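Local atomic coordinates of carboxylesterase YBFK (Bacillus subtilis, PDB entry 4CCY), a protein that hydrolyses carboxylic esters to an alcohol and a carboxylate, as a carboxylesterase of the alpha/beta hydrolase superfamily. Residues 62-67 and 85-91; 102-107 and 216-222; 172-178 and 201-207; 178-182 and 197-201. All blocks are in the same frame, centred on the assembly; numbering follows the deposited sequence.

Contact 1. Residues 62-67 and 85-91; sequences GGLFSS and AVDIIGD
The carboxylate of Asp-87 is approached on both of its faces by one residue, Ser-67: the backbone N comes in on the syn side of OD1 and the hydroxyl, donating to Asp-87 OD1 at 2.8 Å, on the anti side, each tilted out of the plane, so OD1 is gripped twice. At the second carboxylate, Leu-64 N uses the syn lone pair of Asp-91 OD2, on the side of the other oxygen, at 2.8 Å with an N-H...O angle of 159°. In this alpha/beta hydrolase fold the aspartates tie the end of strand 82-86 (Asp-87) and the turn that follows (Asp-91) to the loop after strand 56-60, a loop that in the family usually helps to form the oxyanion hole; Gly-62 lies beside Ser-129, the probable nucleophile. With CG anti to its backbone N (chi1 -174°), Asp-91 points its carboxylate at the loop; the Leu-64 side chain crosses it at about a right angle, CD2 3.8 Å from Asp-91 OD1. Asp-91 OD2 also accepts a hydrogen bond from water 1, which is weakly bonded to Ser-66 N. Asp-87 OD2 is held by Tyr-21 and the backbone of Lys-94. Ser-67 OG also lies 3.5 Å from CB of Ala-85, near the end of the strand.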
# COMPACT_ATOMS: atom_id res chain seq x y z
N GLY A 62 2.45 -1.79 -0.46
CA GLY A 62 3.55 -0.85 -0.60
C GLY A 62 4.21 -1.03 -1.95
O GLY A 62 4.03 -2.05 -2.62
N GLY A 63 4.98 -0.02 -2.35
CA GLY A 63 5.70 -0.04 -3.61
C GLY A 63 6.57 -1.28 -3.78
O GLY A 63 7.28 -1.68 -2.85
N LEU A 64 6.49 -1.88 -4.97
CA LEU A 64 7.28 -3.07 -5.35
C LEU A 64 6.78 -4.42 -4.81
O LEU A 64 7.18 -5.47 -5.32
CB LEU A 64 8.79 -2.89 -5.03
CG LEU A 64 9.54 -1.66 -5.57
CD1 LEU A 64 10.99 -1.69 -5.10
CD2 LEU A 64 9.46 -1.54 -7.09
N PHE A 65 5.90 -4.39 -3.80
CA PHE A 65 5.47 -5.61 -3.09
C PHE A 65 4.29 -6.34 -3.71
O PHE A 65 4.19 -7.56 -3.55
CB PHE A 65 5.14 -5.30 -1.63
CG PHE A 65 6.35 -5.21 -0.73
CD1 PHE A 65 7.27 -4.20 -0.89
CD2 PHE A 65 6.55 -6.14 0.28
CE1 PHE A 65 8.38 -4.10 -0.06
CE2 PHE A 65 7.64 -6.04 1.13
CZ PHE A 65 8.56 -5.03 0.95
N SER A 66 3.42 -5.62 -4.41
CA SER A 66 2.16 -6.19 -4.96
C SER A 66 1.23 -6.66 -3.84
O SER A 66 1.61 -6.68 -2.67
CB SER A 66 2.44 -7.37 -5.89
OG SER A 66 2.70 -8.53 -5.11
N SER A 67 0.03 -7.08 -4.22
CA SER A 67 -0.97 -7.62 -3.27
C SER A 67 -0.54 -8.88 -2.52
O SER A 67 -1.14 -9.23 -1.49
CB SER A 67 -2.30 -7.86 -3.99
OG SER A 67 -2.92 -6.62 -4.26
N ALA A 85 -7.87 -6.90 -2.57
CA ALA A 85 -6.47 -6.51 -2.60
C ALA A 85 -6.13 -6.02 -4.01
O ALA A 85 -6.12 -6.79 -4.98
CB ALA A 85 -5.57 -7.67 -2.20
N VAL A 86 -5.85 -4.73 -4.10
CA VAL A 86 -5.75 -4.03 -5.38
C VAL A 86 -4.27 -3.79 -5.74
O VAL A 86 -3.52 -3.21 -4.94
CB VAL A 86 -6.50 -2.68 -5.33
CG1 VAL A 86 -6.38 -1.92 -6.64
CG2 VAL A 86 -7.97 -2.89 -4.93
N ASP A 87 -3.88 -4.22 -6.95
CA ASP A 87 -2.50 -4.02 -7.43
C ASP A 87 -2.40 -2.62 -8.01
O ASP A 87 -3.08 -2.30 -8.97
CB ASP A 87 -2.09 -5.07 -8.49
CG ASP A 87 -1.53 -6.35 -7.87
OD1 ASP A 87 -1.49 -6.46 -6.62
OD2 ASP A 87 -1.15 -7.27 -8.63
N ILE A 88 -1.56 -1.79 -7.40
CA ILE A 88 -1.47 -0.39 -7.82
C ILE A 88 -0.91 -0.32 -9.23
O ILE A 88 0.18 -0.81 -9.50
CB ILE A 88 -0.64 0.47 -6.83
CG1 ILE A 88 -1.27 0.43 -5.43
CG2 ILE A 88 -0.50 1.91 -7.35
CD1 ILE A 88 -0.31 0.79 -4.31
N ILE A 89 -1.70 0.25 -10.13
CA ILE A 89 -1.35 0.33 -11.53
C ILE A 89 -0.16 1.27 -11.71
O ILE A 89 -0.10 2.34 -11.09
CB ILE A 89 -2.60 0.71 -12.37
CG1 ILE A 89 -2.46 0.21 -13.82
CG2 ILE A 89 -2.94 2.19 -12.28
CD1 ILE A 89 -3.81 0.05 -14.52
N GLY A 90 0.82 0.84 -12.51
CA GLY A 90 2.05 1.61 -12.71
C GLY A 90 3.19 1.17 -11.80
O GLY A 90 4.28 1.76 -11.82
N ASP A 91 2.95 0.13 -11.02
CA ASP A 91 3.99 -0.49 -10.20
C ASP A 91 4.19 -1.95 -10.68
O ASP A 91 3.42 -2.45 -11.52
CB ASP A 91 3.60 -0.40 -8.72
CG ASP A 91 4.68 -0.90 -7.76
OD1 ASP A 91 5.87 -0.94 -8.13
OD2 ASP A 91 4.32 -1.28 -6.62
O HOH W 1 3.81 -3.92 -6.66

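Contact 2. Residues 102-107 and 216-222; sequences ETRADF and TENGFPY
The guanidinium of Arg-104 lies flat on the ring of Tyr-222, the planes only 3° apart and CZ 3.4 Å from the ring centroid, almost directly above it: a stack and a cation-pi contact at once. Gly-219 O sits at the edge of the same group, in its plane, and accepts from Arg-104 NH1 at 2.9 Å. Over the face turned away from the tyrosine comes Asn-218 O, which accepts instead from the backbone, Arg-104 N, at 2.8 Å. A bend at chi3 (-66°) folds the arginine chain so that its tip can lie between this carbonyl and the ring. Next to it Phe-107 and Phe-220 slide past each other in opposite directions, obliquely, with planes at 43°; Phe-107 CE2 stands over the centre of the Phe-220 ring, 3.4 Å from CD2.

What presents Arg-104 is a capping box at the start of helix 104-118, one of the helices flanking the central sheet of the alpha/beta hydrolase fold: Asp-106 N donates to Thr-103 OG1, and Thr-103 N returns the bond to Asp-106 OD2, which also accepts from Glu-102 N. The preceding carbonyl, Glu-102 O, receives a short bond from Thr-216 OG1 at 2.5 Å. Gly-219 CA also approaches Glu-102 O, at 3.6 Å in a CA-H...O contact; a side chain there would collide with that oxygen and with Thr-216 OG1. Farther out, water 2 joins Arg-104 NH1 to Glu-217 O, Glu-228 holds the hydroxyl of Tyr-222, and His-134 of helix 130-141 meets both phenylalanine rings.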
# COMPACT_ATOMS: atom_id res chain seq x y z
N GLU A 102 -0.60 9.96 -13.29
CA GLU A 102 0.48 10.94 -13.06
C GLU A 102 0.33 11.92 -11.91
O GLU A 102 1.30 12.25 -11.23
CB GLU A 102 0.77 11.74 -14.33
CG GLU A 102 1.45 10.91 -15.42
CD GLU A 102 1.83 11.73 -16.63
OE1 GLU A 102 1.01 12.57 -17.08
OE2 GLU A 102 2.95 11.52 -17.14
N THR A 103 -0.88 12.43 -11.71
CA THR A 103 -1.12 13.48 -10.72
C THR A 103 -1.92 12.88 -9.57
O THR A 103 -2.50 11.80 -9.71
CB THR A 103 -1.94 14.62 -11.32
OG1 THR A 103 -3.20 14.08 -11.74
CG2 THR A 103 -1.21 15.26 -12.52
N ARG A 104 -1.97 13.58 -8.44
CA ARG A 104 -2.78 13.11 -7.30
C ARG A 104 -4.28 13.05 -7.63
O ARG A 104 -5.01 12.21 -7.07
CB ARG A 104 -2.48 13.91 -6.02
CG ARG A 104 -1.03 13.74 -5.57
CD ARG A 104 -0.69 14.43 -4.25
NE ARG A 104 -0.75 15.90 -4.28
CZ ARG A 104 0.20 16.70 -4.76
NH1 ARG A 104 1.33 16.21 -5.27
NH2 ARG A 104 0.03 18.01 -4.72
N ALA A 105 -4.73 13.91 -8.55
CA ALA A 105 -6.09 13.85 -9.08
C ALA A 105 -6.31 12.54 -9.84
O ALA A 105 -7.31 11.85 -9.61
CB ALA A 105 -6.39 15.06 -9.96
N ASP A 106 -5.37 12.17 -10.71
CA ASP A 106 -5.38 10.87 -11.39
C ASP A 106 -5.52 9.69 -10.41
O ASP A 106 -6.35 8.80 -10.63
CB ASP A 106 -4.11 10.66 -12.21
CG ASP A 106 -4.01 11.58 -13.42
OD1 ASP A 106 -5.02 12.17 -13.84
OD2 ASP A 106 -2.89 11.68 -13.95
N PHE A 107 -4.71 9.69 -9.34
CA PHE A 107 -4.73 8.58 -8.38
C PHE A 107 -6.13 8.36 -7.84
O PHE A 107 -6.59 7.22 -7.77
CB PHE A 107 -3.76 8.81 -7.19
CG PHE A 107 -2.34 9.10 -7.58
CD1 PHE A 107 -1.81 8.66 -8.80
CD2 PHE A 107 -1.50 9.79 -6.71
CE1 PHE A 107 -0.49 8.95 -9.16
CE2 PHE A 107 -0.20 10.07 -7.04
CZ PHE A 107 0.32 9.65 -8.26
N THR A 216 6.59 12.26 -9.99
CA THR A 216 5.95 13.10 -11.01
C THR A 216 5.53 14.44 -10.42
O THR A 216 5.17 14.52 -9.23
CB THR A 216 4.71 12.43 -11.63
OG1 THR A 216 3.75 12.17 -10.60
CG2 THR A 216 5.07 11.13 -12.34
N GLU A 217 5.55 15.47 -11.26
CA GLU A 217 5.26 16.86 -10.87
C GLU A 217 4.22 17.06 -9.74
O GLU A 217 4.55 17.51 -8.64
CB GLU A 217 4.89 17.68 -12.12
CG GLU A 217 4.61 19.15 -11.86
CD GLU A 217 5.86 19.95 -11.56
OE1 GLU A 217 6.82 19.40 -10.99
OE2 GLU A 217 5.89 21.15 -11.90
N ASN A 218 2.97 16.73 -10.02
CA ASN A 218 1.93 16.91 -9.02
C ASN A 218 1.38 15.56 -8.55
O ASN A 218 0.18 15.38 -8.40
CB ASN A 218 0.82 17.81 -9.57
CG ASN A 218 1.34 19.15 -10.01
OD1 ASN A 218 1.92 19.91 -9.22
ND2 ASN A 218 1.16 19.46 -11.28
N GLY A 219 2.30 14.61 -8.33
CA GLY A 219 1.95 13.26 -7.85
C GLY A 219 2.65 12.91 -6.55
O GLY A 219 2.58 13.66 -5.58
N PHE A 220 3.31 11.75 -6.53
CA PHE A 220 4.08 11.31 -5.38
C PHE A 220 5.58 11.34 -5.69
O PHE A 220 5.96 11.37 -6.85
CB PHE A 220 3.64 9.90 -4.94
CG PHE A 220 2.24 9.85 -4.36
CD1 PHE A 220 1.68 10.97 -3.72
CD2 PHE A 220 1.51 8.68 -4.42
CE1 PHE A 220 0.40 10.91 -3.18
CE2 PHE A 220 0.23 8.61 -3.88
CZ PHE A 220 -0.32 9.72 -3.26
N PRO A 221 6.44 11.36 -4.66
CA PRO A 221 6.07 11.45 -3.24
C PRO A 221 5.54 12.83 -2.88
O PRO A 221 5.89 13.81 -3.54
CB PRO A 221 7.39 11.17 -2.50
CG PRO A 221 8.46 11.50 -3.48
CD PRO A 221 7.89 11.17 -4.84
N TYR A 222 4.68 12.89 -1.86
CA TYR A 222 4.08 14.15 -1.47
C TYR A 222 3.88 14.25 0.05
O TYR A 222 3.52 13.27 0.69
CB TYR A 222 2.76 14.38 -2.22
CG TYR A 222 2.05 15.67 -1.88
CD1 TYR A 222 2.65 16.90 -2.12
CD2 TYR A 222 0.78 15.65 -1.32
CE1 TYR A 222 2.00 18.09 -1.82
CE2 TYR A 222 0.11 16.84 -1.02
CZ TYR A 222 0.73 18.05 -1.27
OH TYR A 222 0.08 19.22 -0.97
O HOH W 2 3.85 17.25 -5.76

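Contact 3. Residues 172-178 and 201-207; sequences LTGARGA and VAGVEWQ
Val-204 drives the apolar part of this contact, spreading its two methyls over the start of helix 175-186. CG2 meets Ala-178 CB at 3.7 Å, while CG1, anti to the backbone N (chi1 -179°), packs against the backbone just before the helix, within 3.5 Å of Leu-172 C and 3.4 Å of Gly-174 O. One turn earlier Val-201 divides its methyls between two alanines, CG1 against Ala-175 CB at 4.0 Å and CG2 against Ala-178 CB. The polar part is thinner. Water 3 is placed to bridge Leu-172 O and Val-204 O, though with further acceptors nearby it may not serve both. Glu-205, its chain stretched past CG, runs along the margin with OE2 3.4 Å from Ala-175 CB; its other oxygen makes a weak, long ion pair with Arg-198. A glycine in place of Glu-205 would probably uncover Ala-175 at the margin and leave Arg-198 without that distant charge. The N-terminal end of helix 175-186, with Gly-174 as N-cap, thus meets the C-terminal end of helix 194-205. Alanines facing valines bring Ala-178 CA within 5.4 Å of Val-201 CA, Gly-174, lacking a side chain, has CA 4.7 Å from Glu-205 CA, and fitted methyls provide most hold.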
# COMPACT_ATOMS: atom_id res chain seq x y z
N LEU A 172 17.18 1.27 -8.24
CA LEU A 172 16.29 0.14 -8.53
C LEU A 172 16.27 -0.17 -10.02
O LEU A 172 15.24 -0.09 -10.69
CB LEU A 172 14.88 0.40 -7.98
CG LEU A 172 14.78 0.48 -6.46
CD1 LEU A 172 13.39 0.94 -6.02
CD2 LEU A 172 15.18 -0.83 -5.78
N THR A 173 17.44 -0.54 -10.54
CA THR A 173 17.64 -0.73 -11.97
C THR A 173 18.00 -2.18 -12.32
O THR A 173 18.12 -2.53 -13.49
CB THR A 173 18.74 0.20 -12.49
OG1 THR A 173 19.92 0.02 -11.71
CG2 THR A 173 18.29 1.67 -12.40
N GLY A 174 18.17 -3.00 -11.29
CA GLY A 174 18.55 -4.40 -11.43
C GLY A 174 18.57 -5.08 -10.07
O GLY A 174 18.13 -4.48 -9.08
N ALA A 175 19.10 -6.30 -10.02
CA ALA A 175 19.07 -7.13 -8.81
C ALA A 175 19.84 -6.54 -7.63
O ALA A 175 19.31 -6.48 -6.52
CB ALA A 175 19.56 -8.54 -9.12
N ARG A 176 21.09 -6.11 -7.87
CA ARG A 176 21.92 -5.48 -6.84
C ARG A 176 21.17 -4.36 -6.13
O ARG A 176 21.21 -4.27 -4.90
CB ARG A 176 23.20 -4.89 -7.44
CG ARG A 176 24.26 -5.90 -7.85
CD ARG A 176 25.07 -6.40 -6.66
NE ARG A 176 26.37 -6.92 -7.08
CZ ARG A 176 26.59 -8.15 -7.54
NH1 ARG A 176 25.58 -9.02 -7.66
NH2 ARG A 176 27.81 -8.51 -7.90
N GLY A 177 20.50 -3.50 -6.90
CA GLY A 177 19.75 -2.38 -6.34
C GLY A 177 18.58 -2.82 -5.48
O GLY A 177 18.32 -2.24 -4.42
N ALA A 178 17.88 -3.85 -5.93
CA ALA A 178 16.72 -4.38 -5.23
C ALA A 178 17.12 -5.00 -3.88
O ALA A 178 16.46 -4.75 -2.87
CB ALA A 178 16.02 -5.41 -6.10
N VAL A 201 12.79 -8.75 -6.14
CA VAL A 201 14.03 -8.72 -6.93
C VAL A 201 13.71 -8.89 -8.41
O VAL A 201 14.18 -8.10 -9.23
CB VAL A 201 15.05 -9.77 -6.44
CG1 VAL A 201 16.24 -9.89 -7.40
CG2 VAL A 201 15.55 -9.40 -5.06
N ALA A 202 12.89 -9.88 -8.74
CA ALA A 202 12.50 -10.16 -10.13
C ALA A 202 11.66 -9.02 -10.72
O ALA A 202 11.71 -8.76 -11.92
CB ALA A 202 11.76 -11.49 -10.22
N GLY A 203 10.89 -8.36 -9.86
CA GLY A 203 10.12 -7.18 -10.25
C GLY A 203 11.03 -6.07 -10.75
O GLY A 203 10.78 -5.49 -11.81
N VAL A 204 12.08 -5.80 -9.98
CA VAL A 204 13.06 -4.79 -10.32
C VAL A 204 13.89 -5.19 -11.56
O VAL A 204 14.20 -4.35 -12.40
CB VAL A 204 13.97 -4.48 -9.10
CG1 VAL A 204 14.98 -3.39 -9.44
CG2 VAL A 204 13.13 -4.05 -7.89
N GLU A 205 14.21 -6.48 -11.69
CA GLU A 205 14.92 -6.98 -12.88
C GLU A 205 14.13 -6.77 -14.17
O GLU A 205 14.71 -6.50 -15.22
CB GLU A 205 15.29 -8.45 -12.72
CG GLU A 205 16.45 -8.65 -11.75
CD GLU A 205 16.80 -10.10 -11.54
OE1 GLU A 205 15.87 -10.94 -11.41
OE2 GLU A 205 18.00 -10.41 -11.49
N TRP A 206 12.81 -6.88 -14.07
CA TRP A 206 11.94 -6.65 -15.21
C TRP A 206 11.98 -5.20 -15.59
O TRP A 206 11.50 -4.35 -14.85
CB TRP A 206 10.52 -7.12 -14.89
CG TRP A 206 9.54 -6.98 -16.04
CD1 TRP A 206 9.83 -6.92 -17.40
CD2 TRP A 206 8.08 -6.90 -15.95
NE1 TRP A 206 8.67 -6.80 -18.14
CE2 TRP A 206 7.59 -6.78 -17.33
CE3 TRP A 206 7.15 -6.91 -14.91
CZ2 TRP A 206 6.24 -6.69 -17.63
CZ3 TRP A 206 5.79 -6.82 -15.22
CH2 TRP A 206 5.35 -6.70 -16.55
N GLN A 207 12.55 -4.91 -16.75
CA GLN A 207 12.65 -3.54 -17.24
C GLN A 207 11.39 -3.13 -18.00
O GLN A 207 11.26 -3.39 -19.19
CB GLN A 207 13.90 -3.35 -18.12
CG GLN A 207 15.22 -3.55 -17.37
CD GLN A 207 15.29 -2.75 -16.08
OE1 GLN A 207 15.31 -3.31 -14.98
NE2 GLN A 207 15.32 -1.42 -16.20
O HOH W 3 13.69 -1.66 -12.48

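Contact 4. Residues 178-182 and 197-201; sequences AESYI and QRQIV
Ile-182 is the bump of this helix pair, and Gln-197, Ile-200 and Val-201 form the hollow that takes it. Helices 175-186 and 194-205 belong to the helical insertion between sheet strands 146-152 and 236-241, consistent with the cap of an alpha/beta hydrolase; the axes of segments 178-182 and 197-201 pass 10.0 Å apart with their directions at 129°, an oblique crossing nearer antiparallel than parallel. The CD1 methyl sits between Ile-200 and Val-201, 3.8 Å from Ile-200 CG2 and 4.0 Å from Val-201 CG2. On the other branch CG2 presses against the amide of Gln-197, 3.3 Å from OE1. That amide closes the hollow: CG leaves anti to the backbone N, and a bend at chi2 (82°) brings the group back across the isoleucine, with NE2 3.7 Å from Ile-182 CD1. Glu-179 lies over the outer side, its chain bent so that OE1 rests 4.0 Å from Val-201 CG2. Where Ala-178 faces Val-201 the helices draw nearest, and toward Ile-182 they spread to fit the larger side chain. An alanine in place of Gln-197 would probably open a gap over Ile-182 CG2 and leave Glu-179 OE1 without its amide partner. Ile-200 also touches Phe-65, and Ile-182 O accepts from the hydroxyl of Thr-186, one turn on and a residue of a sodium site. At the outer edge Gln-197 NE2 donates weakly to Glu-179 OE1 at 3.4 Å and also to water 4, which in turn donates to Glu-179 O at 2.8 Å.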
# COMPACT_ATOMS: atom_id res chain seq x y z
N ALA A 178 17.88 -3.85 -5.93
CA ALA A 178 16.72 -4.38 -5.23
C ALA A 178 17.12 -5.00 -3.88
O ALA A 178 16.46 -4.75 -2.87
CB ALA A 178 16.02 -5.41 -6.10
N GLU A 179 18.20 -5.78 -3.87
CA GLU A 179 18.73 -6.38 -2.64
C GLU A 179 19.17 -5.32 -1.65
O GLU A 179 18.92 -5.43 -0.45
CB GLU A 179 19.94 -7.27 -2.92
CG GLU A 179 19.85 -8.10 -4.18
CD GLU A 179 19.66 -9.56 -3.90
OE1 GLU A 179 18.91 -9.90 -2.95
OE2 GLU A 179 20.25 -10.38 -4.63
N SER A 180 19.87 -4.30 -2.16
CA SER A 180 20.30 -3.17 -1.35
C SER A 180 19.08 -2.46 -0.73
O SER A 180 19.08 -2.16 0.46
CB SER A 180 21.14 -2.21 -2.20
OG SER A 180 21.40 -1.00 -1.51
N TYR A 181 18.05 -2.24 -1.53
CA TYR A 181 16.81 -1.63 -1.05
C TYR A 181 16.17 -2.47 0.05
O TYR A 181 15.77 -1.95 1.09
CB TYR A 181 15.82 -1.51 -2.20
CG TYR A 181 14.51 -0.83 -1.85
CD1 TYR A 181 14.46 0.54 -1.65
CD2 TYR A 181 13.32 -1.56 -1.77
CE1 TYR A 181 13.26 1.17 -1.35
CE2 TYR A 181 12.11 -0.92 -1.48
CZ TYR A 181 12.09 0.45 -1.28
OH TYR A 181 10.92 1.13 -1.00
N ILE A 182 16.08 -3.77 -0.21
CA ILE A 182 15.42 -4.71 0.69
C ILE A 182 16.16 -4.77 2.03
O ILE A 182 15.53 -4.70 3.09
CB ILE A 182 15.29 -6.12 0.05
CG1 ILE A 182 14.20 -6.12 -1.03
CG2 ILE A 182 15.01 -7.19 1.12
CD1 ILE A 182 14.19 -7.35 -1.91
N GLN A 197 11.03 -11.99 -1.16
CA GLN A 197 12.38 -11.55 -1.52
C GLN A 197 12.59 -11.74 -3.02
O GLN A 197 12.97 -10.81 -3.73
CB GLN A 197 13.42 -12.36 -0.75
CG GLN A 197 14.88 -11.98 -1.03
CD GLN A 197 15.34 -10.77 -0.25
OE1 GLN A 197 14.79 -10.44 0.80
NE2 GLN A 197 16.37 -10.08 -0.77
N ARG A 198 12.28 -12.94 -3.49
CA ARG A 198 12.51 -13.31 -4.88
C ARG A 198 11.66 -12.47 -5.84
O ARG A 198 12.17 -11.97 -6.85
CB ARG A 198 12.25 -14.80 -5.07
CG ARG A 198 12.20 -15.23 -6.53
CD ARG A 198 13.60 -15.44 -7.07
NE ARG A 198 13.64 -15.33 -8.53
CZ ARG A 198 14.03 -14.24 -9.18
NH1 ARG A 198 14.39 -13.16 -8.51
NH2 ARG A 198 14.05 -14.24 -10.51
N GLN A 199 10.38 -12.32 -5.51
CA GLN A 199 9.43 -11.61 -6.35
C GLN A 199 9.81 -10.15 -6.55
O GLN A 199 9.83 -9.64 -7.67
CB GLN A 199 8.01 -11.71 -5.79
CG GLN A 199 6.99 -10.97 -6.64
CD GLN A 199 5.60 -10.90 -6.03
OE1 GLN A 199 5.20 -11.78 -5.29
NE2 GLN A 199 4.86 -9.86 -6.38
N ILE A 200 10.13 -9.47 -5.44
CA ILE A 200 10.53 -8.07 -5.48
C ILE A 200 11.80 -7.86 -6.31
O ILE A 200 11.88 -6.92 -7.11
CB ILE A 200 10.70 -7.51 -4.04
CG1 ILE A 200 9.35 -7.50 -3.33
CG2 ILE A 200 11.31 -6.11 -4.07
CD1 ILE A 200 9.46 -7.26 -1.84
N VAL A 201 12.79 -8.75 -6.14
CA VAL A 201 14.03 -8.72 -6.93
C VAL A 201 13.71 -8.89 -8.41
O VAL A 201 14.18 -8.10 -9.23
CB VAL A 201 15.05 -9.77 -6.44
CG1 VAL A 201 16.24 -9.89 -7.40
CG2 VAL A 201 15.55 -9.40 -5.06
O HOH W 4 18.58 -8.11 0.38

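Contact 1 is the buried one nearest the centre of the chain, and its chemistry is polar: aspartates that accept from backbone N-H groups and a hydroxyl, close to the probable catalytic serine. Contact 2, partly buried and about 16 Å away between centres, mixes cation-pi stacking with aromatic packing where a helix start meets a loop. Contacts 3 and 4 hold the same two helices, 175-186 and 194-205; contact 3 is partly buried, contact 4 buried, and both rely on methyl packing with polar groups at the margin. Contact 1 touches both: Leu-64 CD1 packs on Leu-172 CD1, Phe-65 CZ on Ile-200 CD1, and Ser-66 OG probably hydrogen-bonds Gln-199 NE2. Contact 2 touches none of the others.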